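Local coordinates for 33-36 kDa outer membrane protein (Acinetobacter baumannii, PDB 6GIE) that forms a beta-barrel channel in the outer membrane and, as a putative porin, probably lets small solutes pass, at residues E65-L69 and N70-N74; L228-T231 and P232-V236. One frame throughout, in Å; residues are numbered along the deposited sequence.

Contact 1. Residues E65-L69 and N70-N74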
loop_
_atom_site.group_PDB
_atom_site.type_symbol
_atom_site.label_atom_id
_atom_site.label_comp_id
_atom_site.label_asym_id
_atom_site.label_seq_id
_atom_site.Cartn_x
_atom_site.Cartn_y
_atom_site.Cartn_z
ATOM N N GLU A 65 -3.016 -6.711 7.329
ATOM C CA GLU A 65 -1.837 -6.002 7.754
ATOM C C GLU A 65 -0.838 -6.914 8.449
ATOM O O GLU A 65 -0.005 -6.455 9.192
ATOM C CB GLU A 65 -2.206 -4.855 8.738
ATOM C CG GLU A 65 -2.967 -3.723 8.083
ATOM C CD GLU A 65 -2.198 -2.948 7.006
ATOM O OE1 GLU A 65 -0.944 -2.962 6.956
ATOM O OE2 GLU A 65 -2.869 -2.349 6.129
ATOM N N ALA A 66 -0.930 -8.208 8.207
ATOM C CA ALA A 66 -0.097 -9.185 8.914
ATOM C C ALA A 66 1.378 -8.986 8.612
ATOM O O ALA A 66 2.215 -9.222 9.534
ATOM C CB ALA A 66 -0.524 -10.616 8.541
ATOM N N ALA A 67 1.717 -8.549 7.379
ATOM C CA ALA A 67 3.176 -8.398 7.019
ATOM C C ALA A 67 3.781 -7.257 7.854
ATOM O O ALA A 67 4.871 -7.386 8.510
ATOM C CB ALA A 67 3.410 -8.142 5.528
ATOM N N PHE A 68 3.097 -6.128 7.802
ATOM C CA PHE A 68 3.456 -5.001 8.690
ATOM C C PHE A 68 3.518 -5.351 10.198
ATOM O O PHE A 68 4.532 -5.077 10.908
ATOM C CB PHE A 68 2.525 -3.834 8.490
ATOM C CG PHE A 68 2.913 -2.642 9.302
ATOM C CD1 PHE A 68 3.982 -1.843 8.915
ATOM C CD2 PHE A 68 2.227 -2.323 10.430
ATOM C CE1 PHE A 68 4.354 -0.733 9.707
ATOM C CE2 PHE A 68 2.566 -1.197 11.222
ATOM C CZ PHE A 68 3.635 -0.419 10.864
ATOM N N LEU A 69 2.512 -6.026 10.682
ATOM C CA LEU A 69 2.528 -6.396 12.083
ATOM C C LEU A 69 3.619 -7.402 12.432
ATOM O O LEU A 69 4.060 -7.447 13.560
ATOM C CB LEU A 69 1.174 -6.908 12.551
ATOM C CG LEU A 69 -0.002 -5.887 12.514
ATOM C CD1 LEU A 69 -1.330 -6.550 12.741
ATOM C CD2 LEU A 69 0.219 -4.826 13.576
ATOM N N ASN A 70 4.076 -8.265 11.541
ATOM C CA ASN A 70 5.238 -8.923 11.991
ATOM C C ASN A 70 6.579 -8.410 11.406
ATOM O O ASN A 70 7.574 -9.052 11.521
ATOM C CB ASN A 70 5.113 -10.437 12.356
ATOM C CG ASN A 70 4.159 -11.277 11.523
ATOM O OD1 ASN A 70 4.585 -12.338 11.204
ATOM N ND2 ASN A 70 2.823 -10.954 11.421
ATOM N N GLN A 71 6.564 -7.184 10.874
ATOM C CA GLN A 71 7.767 -6.515 10.391
ATOM C C GLN A 71 8.459 -7.454 9.447
ATOM O O GLN A 71 9.630 -7.744 9.586
ATOM C CB GLN A 71 8.663 -6.105 11.581
ATOM C CG GLN A 71 7.892 -5.078 12.418
ATOM C CD GLN A 71 8.489 -4.835 13.788
ATOM O OE1 GLN A 71 9.590 -4.333 13.897
ATOM N NE2 GLN A 71 7.741 -5.169 14.842
ATOM N N ALA A 72 7.706 -7.926 8.460
ATOM C CA ALA A 72 8.212 -8.949 7.553
ATOM C C ALA A 72 8.941 -8.293 6.385
ATOM O O ALA A 72 8.335 -7.711 5.461
ATOM C CB ALA A 72 7.063 -9.770 7.057
ATOM N N SER A 73 10.271 -8.377 6.431
ATOM C CA SER A 73 11.104 -8.060 5.266
ATOM C C SER A 73 10.708 -8.945 4.043
ATOM O O SER A 73 10.267 -10.107 4.224
ATOM C CB SER A 73 12.556 -8.328 5.609
ATOM O OG SER A 73 12.886 -7.533 6.751
ATOM N N ASN A 74 10.919 -8.374 2.861
ATOM C CA ASN A 74 10.520 -8.946 1.638
ATOM C C ASN A 74 11.013 -8.226 0.360
ATOM O O ASN A 74 11.494 -7.059 0.357
ATOM C CB ASN A 74 8.968 -8.934 1.588
ATOM C CG ASN A 74 8.406 -7.548 1.449
ATOM O OD1 ASN A 74 8.278 -7.063 0.333
ATOM N ND2 ASN A 74 8.040 -6.893 2.586
#
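A Schellman motif closes the short helix 66-69, and A67 and A72 meet across it. A72 N donates a hydrogen bond to A67 O at 2.9 Å and Q71 N one to F68 O at 2.9 Å, the second donor standing well above the carbonyl plane of F68, 67° out of it. Q71 holds the position with positive phi, the left-handed backbone conformation that turns the chain so that A72 N can bond back to A67 O. Small residues suit the join: A72 CB lies 4.3 Å from A67 CB, and both alanines also pack on Y52 of strand 43-52. One step earlier N70 N donates a hydrogen bond to A66 O at 2.9 Å. With CG turned between the backbone N and the carbonyl carbon (chi1 35°), the N70 amide folds back beside the carbonyl of A66, while its ND2 bonds to D57 O, which joins the helix end to strand 55-57. Beyond the cap the chain straightens into strand 74-83, where N74 ND2 gives a nearly straight bond to A72 O, 3.0 Å away and lying in the plane of the N74 amide. The same ND2 is also bonded to E102, on the neighbouring strand 94-105.

Contact 2. Residues L228-T231 and P232-V236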
loop_
_atom_site.group_PDB
_atom_site.type_symbol
_atom_site.label_atom_id
_atom_site.label_comp_id
_atom_site.label_asym_id
_atom_site.label_seq_id
_atom_site.Cartn_x
_atom_site.Cartn_y
_atom_site.Cartn_z
ATOM N N LEU A 228 -10.818 0.677 8.623
ATOM C CA LEU A 228 -11.498 0.169 9.809
ATOM C C LEU A 228 -11.663 -1.356 9.625
ATOM O O LEU A 228 -12.497 -1.820 8.830
ATOM C CB LEU A 228 -12.877 0.818 9.978
ATOM C CG LEU A 228 -12.927 2.313 9.655
ATOM C CD1 LEU A 228 -14.280 2.972 9.870
ATOM C CD2 LEU A 228 -11.933 2.994 10.563
ATOM N N PHE A 229 -10.961 -2.090 10.479
ATOM C CA PHE A 229 -11.002 -3.533 10.537
ATOM C C PHE A 229 -12.142 -3.945 11.397
ATOM O O PHE A 229 -11.985 -4.123 12.589
ATOM C CB PHE A 229 -9.652 -4.079 10.972
ATOM C CG PHE A 229 -8.611 -3.748 9.991
ATOM C CD1 PHE A 229 -8.528 -4.481 8.802
ATOM C CD2 PHE A 229 -7.772 -2.672 10.177
ATOM C CE1 PHE A 229 -7.615 -4.125 7.832
ATOM C CE2 PHE A 229 -6.829 -2.319 9.222
ATOM C CZ PHE A 229 -6.749 -3.043 8.028
ATOM N N VAL A 230 -13.333 -3.967 10.805
ATOM C CA VAL A 230 -14.494 -4.172 11.640
ATOM C C VAL A 230 -14.526 -5.601 12.173
ATOM O O VAL A 230 -15.136 -5.846 13.199
ATOM C CB VAL A 230 -15.840 -3.789 10.978
ATOM C CG1 VAL A 230 -15.856 -2.315 10.564
ATOM C CG2 VAL A 230 -16.165 -4.707 9.827
ATOM N N THR A 231 -13.874 -6.528 11.466
ATOM C CA THR A 231 -13.426 -7.769 12.061
ATOM C C THR A 231 -12.034 -7.955 11.501
ATOM O O THR A 231 -11.662 -7.208 10.604
ATOM C CB THR A 231 -14.251 -8.983 11.585
ATOM O OG1 THR A 231 -13.850 -9.353 10.241
ATOM C CG2 THR A 231 -15.742 -8.714 11.664
ATOM N N PRO A 232 -11.323 -8.994 11.915
ATOM C CA PRO A 232 -9.975 -9.266 11.405
ATOM C C PRO A 232 -9.934 -9.570 9.874
ATOM O O PRO A 232 -8.867 -9.418 9.184
ATOM C CB PRO A 232 -9.525 -10.516 12.235
ATOM C CG PRO A 232 -10.371 -10.458 13.461
ATOM C CD PRO A 232 -11.706 -9.981 12.940
ATOM N N LYS A 233 -11.088 -9.972 9.340
ATOM C CA LYS A 233 -11.170 -10.324 7.911
ATOM C C LYS A 233 -11.788 -9.253 7.088
ATOM O O LYS A 233 -11.642 -9.277 5.863
ATOM C CB LYS A 233 -11.976 -11.593 7.723
ATOM C CG LYS A 233 -11.614 -12.635 8.755
ATOM C CD LYS A 233 -11.847 -14.041 8.259
ATOM C CE LYS A 233 -13.342 -14.262 8.037
ATOM N NZ LYS A 233 -13.521 -15.256 6.934
ATOM N N LEU A 234 -12.511 -8.337 7.719
ATOM C CA LEU A 234 -13.266 -7.417 6.939
ATOM C C LEU A 234 -12.857 -5.998 7.166
ATOM O O LEU A 234 -12.831 -5.485 8.296
ATOM C CB LEU A 234 -14.772 -7.653 7.182
ATOM C CG LEU A 234 -15.711 -6.695 6.447
ATOM C CD1 LEU A 234 -15.626 -6.834 4.947
ATOM C CD2 LEU A 234 -17.181 -6.812 6.873
ATOM N N SER A 235 -12.551 -5.288 6.103
ATOM C CA SER A 235 -12.184 -3.877 6.353
ATOM C C SER A 235 -12.885 -2.981 5.402
ATOM O O SER A 235 -13.115 -3.348 4.270
ATOM C CB SER A 235 -10.687 -3.630 6.240
ATOM O OG SER A 235 -10.221 -3.816 4.917
ATOM N N VAL A 236 -13.154 -1.775 5.868
ATOM C CA VAL A 236 -13.717 -0.789 5.033
ATOM C C VAL A 236 -12.943 0.430 5.264
ATOM O O VAL A 236 -12.603 0.713 6.407
ATOM C CB VAL A 236 -15.224 -0.516 5.327
ATOM C CG1 VAL A 236 -15.470 -0.072 6.749
ATOM C CG2 VAL A 236 -15.720 0.581 4.395
#
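L228 and V236 form an antiparallel hydrogen-bonded pair in the beta hairpin of strands 220-229 and 234-242, part of the barrel wall: L228 N donates a hydrogen bond to V236 O at 2.8 Å, and V236 N one to L228 O at 3.0 Å. Next along, F229 faces S235 as a non-hydrogen-bonded pair. This is the tight part of the contact, buried on the face that carries F229 and S235. The slim serine leaves room for the ring, whose CD1 lies obliquely 3.5 Å from S235 CB, and P62 and A64 also touch the phenylalanine. Nearer the turn the ladder is irregular. V230 and T231 both face L234, a classic beta bulge, and V230 N and T231 N make only weak bonds to L234 O. T231 then gathers the turn: chi1 of 76° swings its OG1 in toward the N-H groups that follow, where it accepts a hydrogen bond from K233 N at 3.0 Å and a weak one from L234 N. L234 N is shared, for it also bonds to T231 O at 3.2 Å, from above the carbonyl plane. P232's ring suits a corner where the chain reverses. The other side is looser and lies on the surface. There the V230 and L234 side chains lie alongside each other, V230 CG2 3.8 Å from L234 CD2. Bound C8E detergent molecules touch L228 and L234. With V230 and V236, these aliphatic residues are consistent with a lipid-facing surface, while T231 OG1 gives the K233 and L234 N-H groups a polar partner within the turn.

Following the chain from the N terminus, contact 1 comes first: residues 65-74 close the end of the short helix 66-69 and lead directly into strand 74-83. Contact 2 opens far later, where 228-236 closes the tight turn between strands 220-229 and 234-242. The two are in series, neither nested nor crossed: contact 1 ends the helix, whereas contact 2 closes the hairpin turn. Their centres lie about 18 Å apart, yet they touch, because E65 CG packs 3.8 Å from F229 CZ. E65, at the N-cap position of the helix, thus rests against the buried ring of the hairpin, and it also forms a salt bridge with K196 of strand 190-200, tying helix and barrel wall together.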